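Local coordinates for protein terminal oxygenase component of carbazole 1,9a-dioxygenase (Sphingomonas, PDB 3GKQ) that probably adds both atoms of dioxygen to carbazole, using electrons relayed by a Rieske [2Fe-2S] cluster to a mononuclear non-heme iron, at residues Ala19-Asp23 with Asp348-Arg352; Asp103-Leu107 with Gly120-Thr126; Glu213-Arg217 with Phe229-His235. All blocks are in the same frame, centred on the assembly; numbering follows the deposited sequence.

From the N terminus, the short helix 19-23 is the first partner met, but contact 1 closes only when the chain reaches 348-352, so it encircles most of the polypeptide. Nested within that long loop, the other two contacts follow in series. Contact 2 closes a small loop of the Rieske domain, joining the loop before strand 107-110 to that between it and strand 129-132. Contact 3 closes another in the catalytic domain, pairing strands 216-219 and 227-230 in a hairpin. The centres of contacts 2 and 3 are about 49 Å apart, on opposite sides of the chain's centre, whereas contact 1 ties helix 19-23, near the N terminus, to helix 349-353, about 24 Å from contact 3, centre to centre.

Contact 1: Ala19-Asp23 with Asp348-Arg352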
loop_
_atom_site.group_PDB
_atom_site.type_symbol
_atom_site.label_atom_id
_atom_site.label_comp_id
_atom_site.label_asym_id
_atom_site.label_seq_id
_atom_site.Cartn_x
_atom_site.Cartn_y
_atom_site.Cartn_z
ATOM N N ALA A 19 -16.474 -19.401 17.591
ATOM C CA ALA A 19 -15.073 -19.309 17.199
ATOM C C ALA A 19 -14.881 -19.565 15.698
ATOM O O ALA A 19 -14.088 -18.891 15.050
ATOM C CB ALA A 19 -14.240 -20.293 18.009
ATOM N N PRO A 20 -15.602 -20.548 15.127
ATOM C CA PRO A 20 -15.443 -20.815 13.692
ATOM C C PRO A 20 -15.806 -19.593 12.840
ATOM O O PRO A 20 -15.157 -19.303 11.838
ATOM C CB PRO A 20 -16.390 -21.989 13.450
ATOM C CG PRO A 20 -16.370 -22.713 14.768
ATOM C CD PRO A 20 -16.460 -21.567 15.757
ATOM N N TYR A 21 -16.855 -18.889 13.252
ATOM C CA TYR A 21 -17.313 -17.694 12.552
ATOM C C TYR A 21 -16.196 -16.659 12.580
ATOM O O TYR A 21 -15.947 -15.967 11.591
ATOM C CB TYR A 21 -18.566 -17.145 13.244
ATOM C CG TYR A 21 -19.141 -15.877 12.653
ATOM C CD1 TYR A 21 -19.843 -15.899 11.449
ATOM C CD2 TYR A 21 -19.032 -14.662 13.331
ATOM C CE1 TYR A 21 -20.430 -14.745 10.937
ATOM C CE2 TYR A 21 -19.616 -13.500 12.828
ATOM C CZ TYR A 21 -20.317 -13.549 11.634
ATOM O OH TYR A 21 -20.926 -12.413 11.157
ATOM N N ILE A 22 -15.522 -16.557 13.720
ATOM C CA ILE A 22 -14.415 -15.620 13.863
ATOM C C ILE A 22 -13.295 -15.939 12.870
ATOM O O ILE A 22 -12.636 -15.031 12.357
ATOM C CB ILE A 22 -13.847 -15.651 15.299
ATOM C CG1 ILE A 22 -14.863 -15.028 16.263
ATOM C CG2 ILE A 22 -12.516 -14.894 15.360
ATOM C CD1 ILE A 22 -14.467 -15.116 17.719
ATOM N N ASP A 23 -13.086 -17.223 12.592
ATOM C CA ASP A 23 -12.041 -17.637 11.653
ATOM C C ASP A 23 -12.461 -17.574 10.185
ATOM O O ASP A 23 -11.605 -17.612 9.298
ATOM C CB ASP A 23 -11.575 -19.069 11.949
ATOM C CG ASP A 23 -10.844 -19.187 13.270
ATOM O OD1 ASP A 23 -9.950 -18.352 13.536
ATOM O OD2 ASP A 23 -11.153 -20.122 14.038
ATOM N N ASP A 348 -9.575 -9.188 14.372
ATOM C CA ASP A 348 -10.195 -10.072 15.361
ATOM C C ASP A 348 -10.410 -9.466 16.749
ATOM O O ASP A 348 -11.086 -10.064 17.585
ATOM C CB ASP A 348 -9.387 -11.369 15.515
ATOM C CG ASP A 348 -9.211 -12.114 14.204
ATOM O OD1 ASP A 348 -10.207 -12.287 13.476
ATOM O OD2 ASP A 348 -8.077 -12.536 13.904
ATOM N N ARG A 349 -9.845 -8.291 17.004
ATOM C CA ARG A 349 -10.004 -7.664 18.316
ATOM C C ARG A 349 -11.462 -7.319 18.617
ATOM O O ARG A 349 -11.917 -7.420 19.760
ATOM C CB ARG A 349 -9.156 -6.392 18.407
ATOM C CG ARG A 349 -7.659 -6.622 18.190
ATOM C CD ARG A 349 -6.852 -5.359 18.496
ATOM N NE ARG A 349 -7.026 -4.944 19.886
ATOM C CZ ARG A 349 -6.444 -3.880 20.434
ATOM N NH1 ARG A 349 -5.641 -3.109 19.707
ATOM N NH2 ARG A 349 -6.667 -3.585 21.711
ATOM N N GLY A 350 -12.191 -6.916 17.583
ATOM C CA GLY A 350 -13.583 -6.545 17.760
ATOM C C GLY A 350 -14.474 -7.595 18.397
ATOM O O GLY A 350 -15.323 -7.269 19.231
ATOM N N TRP A 351 -14.291 -8.857 18.020
ATOM C CA TRP A 351 -15.122 -9.927 18.566
ATOM C C TRP A 351 -15.005 -10.038 20.082
ATOM O O TRP A 351 -15.935 -10.496 20.753
ATOM C CB TRP A 351 -14.757 -11.270 17.924
ATOM C CG TRP A 351 -14.722 -11.211 16.433
ATOM C CD1 TRP A 351 -13.615 -11.266 15.638
ATOM C CD2 TRP A 351 -15.836 -11.020 15.555
ATOM N NE1 TRP A 351 -13.968 -11.117 14.319
ATOM C CE2 TRP A 351 -15.328 -10.964 14.237
ATOM C CE3 TRP A 351 -17.220 -10.889 15.751
ATOM C CZ2 TRP A 351 -16.147 -10.781 13.121
ATOM C CZ3 TRP A 351 -18.040 -10.706 14.637
ATOM C CH2 TRP A 351 -17.500 -10.654 13.341
ATOM N N ARG A 352 -13.869 -9.614 20.621
ATOM C CA ARG A 352 -13.642 -9.683 22.064
ATOM C C ARG A 352 -13.951 -8.370 22.782
ATOM O O ARG A 352 -14.396 -8.374 23.926
ATOM C CB ARG A 352 -12.182 -10.039 22.359
ATOM C CG ARG A 352 -11.484 -10.839 21.269
ATOM C CD ARG A 352 -11.990 -12.263 21.188
ATOM N NE ARG A 352 -11.352 -12.989 20.091
ATOM C CZ ARG A 352 -11.408 -14.308 19.933
ATOM N NH1 ARG A 352 -12.075 -15.056 20.803
ATOM N NH2 ARG A 352 -10.797 -14.878 18.903
HETATM O O HOH W 1 -10.334 -14.077 11.442
#
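The carbonyl oxygen of Ile-22 is gripped from two sources: a water donates to Ile-22 O over 2.7 Å and gives its other hydrogen to Asp-348 OD1, also at 2.7 Å, while the guanidinium of Arg-175 supplies a further hydrogen bond. The water thus spans two acceptors, Ile-22 O and Asp-348 OD1, that stand 3.8 Å apart and could not bond to each other directly. Beside this polar bridge the interface is apolar and centred on the indole of Trp-351. Ile-22 sets CG1 over its five-membered ring in a CH-pi contact, 4.0 Å from CG1 to the ring centroid and 20° off the normal. With CG1 beside the backbone N (chi1 -70°), CG2 falls anti to that nitrogen and meets Trp-351 CD1 at 3.8 Å. The extended branch carries CD1 onward to one face of the Arg-352 guanidinium, 3.9 Å from Arg-352 CZ, where a flat cationic group rests against a methyl. Tyr-21 approaches the same face of the indole as Ile-22, at its six-membered end. The tyrosine presents its edge, CE2 lying 3.6 Å from Trp-351 CH2, with the two planes 75° apart in an offset edge-to-face pair. The far end of the tyrosine is held by a hydrogen bond from its OH to Glu-179, which probably limits any swing of the edge offered to the indole. Arg-175, Met-176 and Glu-179 of helix 174-181 also touch Trp-351, and Arg-367 of helix 361-373 touches both aromatic residues. Through this edge-to-face aromatic pair and CH-pi contact the short helix 19-23 packs on helix 349-353, within the helical layer of the catalytic domain and away from the metal sites.

Contact 2: Asp103-Leu107 with Gly120-Thr126; sequences DNGKL and GRHALKT
Leu-107 and His-122 lie side by side and point the same way, with Leu-107 CD2 at the imidazole edge, 4.0 Å from His-122 CD2. The leucine reaches it with CG anti to its backbone N (chi1 177°). Backbone bonds hold the pair in place: Leu-107 N donates to His-122 O at 2.9 Å, and Leu-107 O accepts from Gly-120 N. Between them and the next bond, Leu-124 N to Gly-105 O at 2.8 Å, Lys-106 and Ala-123 form a single beta bridge, where Ala-123 CB rests on Lys-106 CA. The lysine chain runs extended until its last torsion bends NZ over to Gly-120 O, 3.0 Å away. At the other end, Thr-126 turns its methyl CG2 onto the peptide joining Asn-104 to Gly-105, 3.4 Å from Asn-104 C. A CB on Gly-105 would collide with Leu-124 O. Asn-104 OD1 accepts from Lys-106 N in an Asx turn that shapes this bend. Leu-107 also packs on Trp-98, which lines the [2Fe-2S] pocket, and Gln-118 bonds His-122 NE2. Backbone bonds thus join the two loops, while the Leu-107 side chain, about 7 Å from the [2Fe-2S] cluster, makes what this contact presents toward it apolar.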
loop_
_atom_site.group_PDB
_atom_site.type_symbol
_atom_site.label_atom_id
_atom_site.label_comp_id
_atom_site.label_asym_id
_atom_site.label_seq_id
_atom_site.Cartn_x
_atom_site.Cartn_y
_atom_site.Cartn_z
ATOM N N ASP A 103 -16.875 -26.882 -20.615
ATOM C CA ASP A 103 -17.716 -27.796 -19.854
ATOM C C ASP A 103 -17.018 -28.704 -18.848
ATOM O O ASP A 103 -17.601 -29.025 -17.815
ATOM C CB ASP A 103 -18.614 -28.630 -20.791
ATOM C CG ASP A 103 -17.833 -29.500 -21.764
ATOM O OD1 ASP A 103 -16.586 -29.519 -21.721
ATOM O OD2 ASP A 103 -18.489 -30.178 -22.582
ATOM N N ASN A 104 -15.780 -29.105 -19.117
ATOM C CA ASN A 104 -15.080 -29.977 -18.179
ATOM C C ASN A 104 -13.650 -29.548 -17.852
ATOM O O ASN A 104 -12.933 -30.263 -17.157
ATOM C CB ASN A 104 -15.072 -31.425 -18.695
ATOM C CG ASN A 104 -14.391 -31.565 -20.047
ATOM O OD1 ASN A 104 -13.596 -30.715 -20.450
ATOM N ND2 ASN A 104 -14.693 -32.654 -20.749
ATOM N N GLY A 105 -13.243 -28.385 -18.354
ATOM C CA GLY A 105 -11.902 -27.883 -18.093
ATOM C C GLY A 105 -10.739 -28.708 -18.627
ATOM O O GLY A 105 -9.577 -28.358 -18.407
ATOM N N LYS A 106 -11.033 -29.786 -19.346
ATOM C CA LYS A 106 -9.979 -30.656 -19.873
ATOM C C LYS A 106 -9.029 -30.028 -20.897
ATOM O O LYS A 106 -9.455 -29.305 -21.801
ATOM C CB LYS A 106 -10.598 -31.915 -20.483
ATOM C CG LYS A 106 -9.574 -32.842 -21.133
ATOM C CD LYS A 106 -10.246 -34.020 -21.833
ATOM C CE LYS A 106 -9.224 -34.889 -22.565
ATOM N NZ LYS A 106 -8.260 -35.527 -21.626
ATOM N N LEU A 107 -7.737 -30.309 -20.735
ATOM C CA LEU A 107 -6.714 -29.821 -21.652
ATOM C C LEU A 107 -6.812 -30.761 -22.852
ATOM O O LEU A 107 -6.240 -31.851 -22.842
ATOM C CB LEU A 107 -5.330 -29.938 -21.015
ATOM C CG LEU A 107 -4.127 -29.523 -21.865
ATOM C CD1 LEU A 107 -4.228 -28.050 -22.229
ATOM C CD2 LEU A 107 -2.841 -29.796 -21.097
ATOM N N GLY A 120 -4.347 -33.933 -22.819
ATOM C CA GLY A 120 -5.243 -34.942 -22.285
ATOM C C GLY A 120 -4.902 -35.461 -20.897
ATOM O O GLY A 120 -5.611 -36.319 -20.374
ATOM N N ARG A 121 -3.833 -34.955 -20.289
ATOM C CA ARG A 121 -3.443 -35.423 -18.959
ATOM C C ARG A 121 -3.783 -34.455 -17.832
ATOM O O ARG A 121 -3.448 -34.703 -16.674
ATOM C CB ARG A 121 -1.938 -35.717 -18.914
ATOM C CG ARG A 121 -1.502 -36.905 -19.757
ATOM C CD ARG A 121 -0.055 -37.294 -19.459
ATOM N NE ARG A 121 0.362 -38.449 -20.255
ATOM C CZ ARG A 121 1.580 -38.984 -20.231
ATOM N NH1 ARG A 121 2.525 -38.474 -19.446
ATOM N NH2 ARG A 121 1.862 -40.024 -21.008
ATOM N N HIS A 122 -4.448 -33.354 -18.161
ATOM C CA HIS A 122 -4.778 -32.368 -17.141
ATOM C C HIS A 122 -6.135 -31.738 -17.384
ATOM O O HIS A 122 -6.698 -31.836 -18.475
ATOM C CB HIS A 122 -3.724 -31.259 -17.131
ATOM C CG HIS A 122 -2.315 -31.756 -17.051
ATOM N ND1 HIS A 122 -1.729 -32.150 -15.869
ATOM C CD2 HIS A 122 -1.373 -31.919 -18.012
ATOM C CE1 HIS A 122 -0.485 -32.533 -16.101
ATOM N NE2 HIS A 122 -0.244 -32.402 -17.395
ATOM N N ALA A 123 -6.647 -31.072 -16.355
ATOM C CA ALA A 123 -7.925 -30.397 -16.450
ATOM C C ALA A 123 -7.995 -29.276 -15.426
ATOM O O ALA A 123 -7.563 -29.430 -14.280
ATOM C CB ALA A 123 -9.070 -31.385 -16.220
ATOM N N LEU A 124 -8.520 -28.141 -15.866
ATOM C CA LEU A 124 -8.707 -26.979 -15.012
ATOM C C LEU A 124 -9.829 -27.370 -14.066
ATOM O O LEU A 124 -10.649 -28.226 -14.400
ATOM C CB LEU A 124 -9.175 -25.793 -15.854
ATOM C CG LEU A 124 -8.291 -24.599 -16.214
ATOM C CD1 LEU A 124 -6.824 -24.946 -16.206
ATOM C CD2 LEU A 124 -8.747 -24.090 -17.575
ATOM N N LYS A 125 -9.873 -26.763 -12.887
ATOM C CA LYS A 125 -10.962 -27.068 -11.972
ATOM C C LYS A 125 -12.214 -26.398 -12.523
ATOM O O LYS A 125 -12.147 -25.284 -13.051
ATOM C CB LYS A 125 -10.692 -26.516 -10.571
ATOM C CG LYS A 125 -11.932 -26.585 -9.688
ATOM C CD LYS A 125 -11.747 -25.913 -8.350
ATOM C CE LYS A 125 -13.108 -25.659 -7.707
ATOM N NZ LYS A 125 -13.962 -26.883 -7.655
ATOM N N THR A 126 -13.350 -27.078 -12.411
ATOM C CA THR A 126 -14.611 -26.519 -12.875
ATOM C C THR A 126 -15.494 -26.298 -11.649
ATOM O O THR A 126 -15.328 -26.964 -10.636
ATOM C CB THR A 126 -15.342 -27.469 -13.847
ATOM O OG1 THR A 126 -15.694 -28.678 -13.166
ATOM C CG2 THR A 126 -14.447 -27.805 -15.036
#

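Contact 3: Glu213-Arg217 with Phe229-His235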
loop_
_atom_site.group_PDB
_atom_site.type_symbol
_atom_site.label_atom_id
_atom_site.label_comp_id
_atom_site.label_asym_id
_atom_site.label_seq_id
_atom_site.Cartn_x
_atom_site.Cartn_y
_atom_site.Cartn_z
ATOM N N GLU A 213 -35.269 -14.711 25.319
ATOM C CA GLU A 213 -35.521 -16.049 24.799
ATOM C C GLU A 213 -36.546 -16.168 23.666
ATOM O O GLU A 213 -36.558 -17.183 22.965
ATOM C CB GLU A 213 -35.909 -16.987 25.947
ATOM C CG GLU A 213 -34.891 -17.019 27.087
ATOM C CD GLU A 213 -33.469 -17.283 26.607
ATOM O OE1 GLU A 213 -33.245 -18.317 25.936
ATOM O OE2 GLU A 213 -32.574 -16.459 26.905
ATOM N N GLN A 214 -37.407 -15.168 23.476
ATOM C CA GLN A 214 -38.377 -15.252 22.379
ATOM C C GLN A 214 -38.104 -14.183 21.331
ATOM O O GLN A 214 -38.971 -13.871 20.506
ATOM C CB GLN A 214 -39.822 -15.114 22.878
ATOM C CG GLN A 214 -40.857 -15.781 21.938
ATOM C CD GLN A 214 -42.290 -15.704 22.465
ATOM O OE1 GLN A 214 -42.520 -15.773 23.676
ATOM N NE2 GLN A 214 -43.261 -15.574 21.555
ATOM N N LEU A 215 -36.894 -13.628 21.367
ATOM C CA LEU A 215 -36.495 -12.591 20.418
ATOM C C LEU A 215 -36.061 -13.218 19.099
ATOM O O LEU A 215 -35.993 -12.546 18.073
ATOM C CB LEU A 215 -35.339 -11.752 20.985
ATOM C CG LEU A 215 -35.589 -10.940 22.260
ATOM C CD1 LEU A 215 -34.336 -10.149 22.611
ATOM C CD2 LEU A 215 -36.774 -9.998 22.054
ATOM N N THR A 216 -35.765 -14.511 19.128
ATOM C CA THR A 216 -35.336 -15.199 17.924
ATOM C C THR A 216 -35.860 -16.622 17.869
ATOM O O THR A 216 -36.317 -17.173 18.873
ATOM C CB THR A 216 -33.789 -15.270 17.826
ATOM O OG1 THR A 216 -33.281 -16.112 18.871
ATOM C CG2 THR A 216 -33.171 -13.886 17.955
ATOM N N ARG A 217 -35.785 -17.200 16.677
ATOM C CA ARG A 217 -36.190 -18.574 16.438
ATOM C C ARG A 217 -35.202 -19.119 15.413
ATOM O O ARG A 217 -34.961 -18.488 14.388
ATOM C CB ARG A 217 -37.617 -18.640 15.882
ATOM C CG ARG A 217 -38.109 -20.065 15.646
ATOM C CD ARG A 217 -39.622 -20.120 15.439
ATOM N NE ARG A 217 -40.060 -19.487 14.194
ATOM C CZ ARG A 217 -39.877 -20.009 12.983
ATOM N NH1 ARG A 217 -39.260 -21.178 12.844
ATOM N NH2 ARG A 217 -40.319 -19.364 11.911
ATOM N N PHE A 229 -34.575 -16.329 12.623
ATOM C CA PHE A 229 -35.659 -15.375 12.429
ATOM C C PHE A 229 -35.550 -14.331 13.525
ATOM O O PHE A 229 -35.398 -14.663 14.701
ATOM C CB PHE A 229 -37.026 -16.068 12.536
ATOM C CG PHE A 229 -37.459 -16.763 11.279
ATOM C CD1 PHE A 229 -37.968 -16.036 10.208
ATOM C CD2 PHE A 229 -37.343 -18.142 11.158
ATOM C CE1 PHE A 229 -38.357 -16.676 9.032
ATOM C CE2 PHE A 229 -37.729 -18.791 9.986
ATOM C CZ PHE A 229 -38.236 -18.055 8.922
ATOM N N ASP A 230 -35.616 -13.066 13.139
ATOM C CA ASP A 230 -35.544 -11.993 14.111
ATOM C C ASP A 230 -36.958 -11.719 14.604
ATOM O O ASP A 230 -37.808 -11.227 13.858
ATOM C CB ASP A 230 -34.929 -10.752 13.468
ATOM C CG ASP A 230 -35.054 -9.525 14.334
ATOM O OD1 ASP A 230 -35.086 -9.661 15.577
ATOM O OD2 ASP A 230 -35.104 -8.415 13.763
ATOM N N LEU A 231 -37.197 -12.064 15.867
ATOM C CA LEU A 231 -38.502 -11.903 16.495
ATOM C C LEU A 231 -38.568 -10.750 17.506
ATOM O O LEU A 231 -39.354 -10.800 18.453
ATOM C CB LEU A 231 -38.890 -13.207 17.202
ATOM C CG LEU A 231 -38.895 -14.509 16.390
ATOM C CD1 LEU A 231 -39.241 -15.667 17.324
ATOM C CD2 LEU A 231 -39.905 -14.431 15.240
ATOM N N LEU A 232 -37.748 -9.721 17.313
ATOM C CA LEU A 232 -37.747 -8.578 18.224
ATOM C C LEU A 232 -39.015 -7.761 17.957
ATOM O O LEU A 232 -39.634 -7.225 18.879
ATOM C CB LEU A 232 -36.509 -7.709 17.981
ATOM C CG LEU A 232 -36.002 -6.771 19.092
ATOM C CD1 LEU A 232 -34.907 -5.881 18.531
ATOM C CD2 LEU A 232 -37.121 -5.914 19.634
ATOM N N GLY A 233 -39.391 -7.676 16.682
ATOM C CA GLY A 233 -40.579 -6.934 16.296
ATOM C C GLY A 233 -41.802 -7.373 17.077
ATOM O O GLY A 233 -42.277 -6.668 17.969
ATOM N N GLU A 234 -42.296 -8.559 16.744
ATOM C CA GLU A 234 -43.472 -9.133 17.381
ATOM C C GLU A 234 -43.262 -9.373 18.877
ATOM O O GLU A 234 -44.108 -9.981 19.532
ATOM C CB GLU A 234 -43.829 -10.450 16.679
ATOM C CG GLU A 234 -45.135 -11.100 17.128
ATOM C CD GLU A 234 -45.399 -12.424 16.425
ATOM O OE1 GLU A 234 -45.561 -12.419 15.183
ATOM O OE2 GLU A 234 -45.441 -13.471 17.112
ATOM N N HIS A 235 -42.146 -8.900 19.424
ATOM C CA HIS A 235 -41.872 -9.101 20.845
ATOM C C HIS A 235 -41.163 -7.922 21.507
ATOM O O HIS A 235 -40.144 -8.094 22.189
ATOM C CB HIS A 235 -41.048 -10.378 21.038
ATOM C CG HIS A 235 -41.703 -11.606 20.482
ATOM N ND1 HIS A 235 -42.013 -11.742 19.144
ATOM C CD2 HIS A 235 -42.125 -12.742 21.084
ATOM C CE1 HIS A 235 -42.598 -12.910 18.947
ATOM N NE2 HIS A 235 -42.679 -13.537 20.107
HETATM O O HOH W 2 -34.305 -10.446 17.752
#
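A beta hairpin at the margin of the antiparallel sheet of the catalytic domain, which belongs to the Bet v 1-like clan, brings Arg-217 opposite Phe-229 as a hydrogen-bonded pair. Phe-229 N donates to Arg-217 O at 2.8 Å and nearly straight (170°), while Arg-217 N returns a longer bond, 3.2 Å, to a lone pair of Phe-229 O. Thr-216 and Asp-230 make the neighbouring non-hydrogen-bonded pair. Beyond it Leu-215 O accepts twice: from Leu-231 N at 2.6 Å, a bent bond, and from a water at 2.7 Å. That water also approaches Asp-230 OD1, at a spacing too short to be trusted. Leu-232 N meets the same Asp-230 OD1 from above the carboxylate plane, closing an Asx turn that helps turn the chain away from the strand. Farther along, the Gln-214 amide crosses the His-235 ring at its edge, the planes 69° apart and Gln-214 NE2 2.6 Å from His-235 NE2, while Gln-214 O sits over a ring face. With an alanine in place of His-235, the Gln-214 side chain would probably lose the ring it crosses and be set free to turn, and Gln-214 O would lose the face beneath it. On the other side, Arg-217 NH2 leads the guanidinium over one face of the phenyl ring, toward its rim, the planes 27° apart and Arg-217 NH2 3.3 Å from Phe-229 CE2.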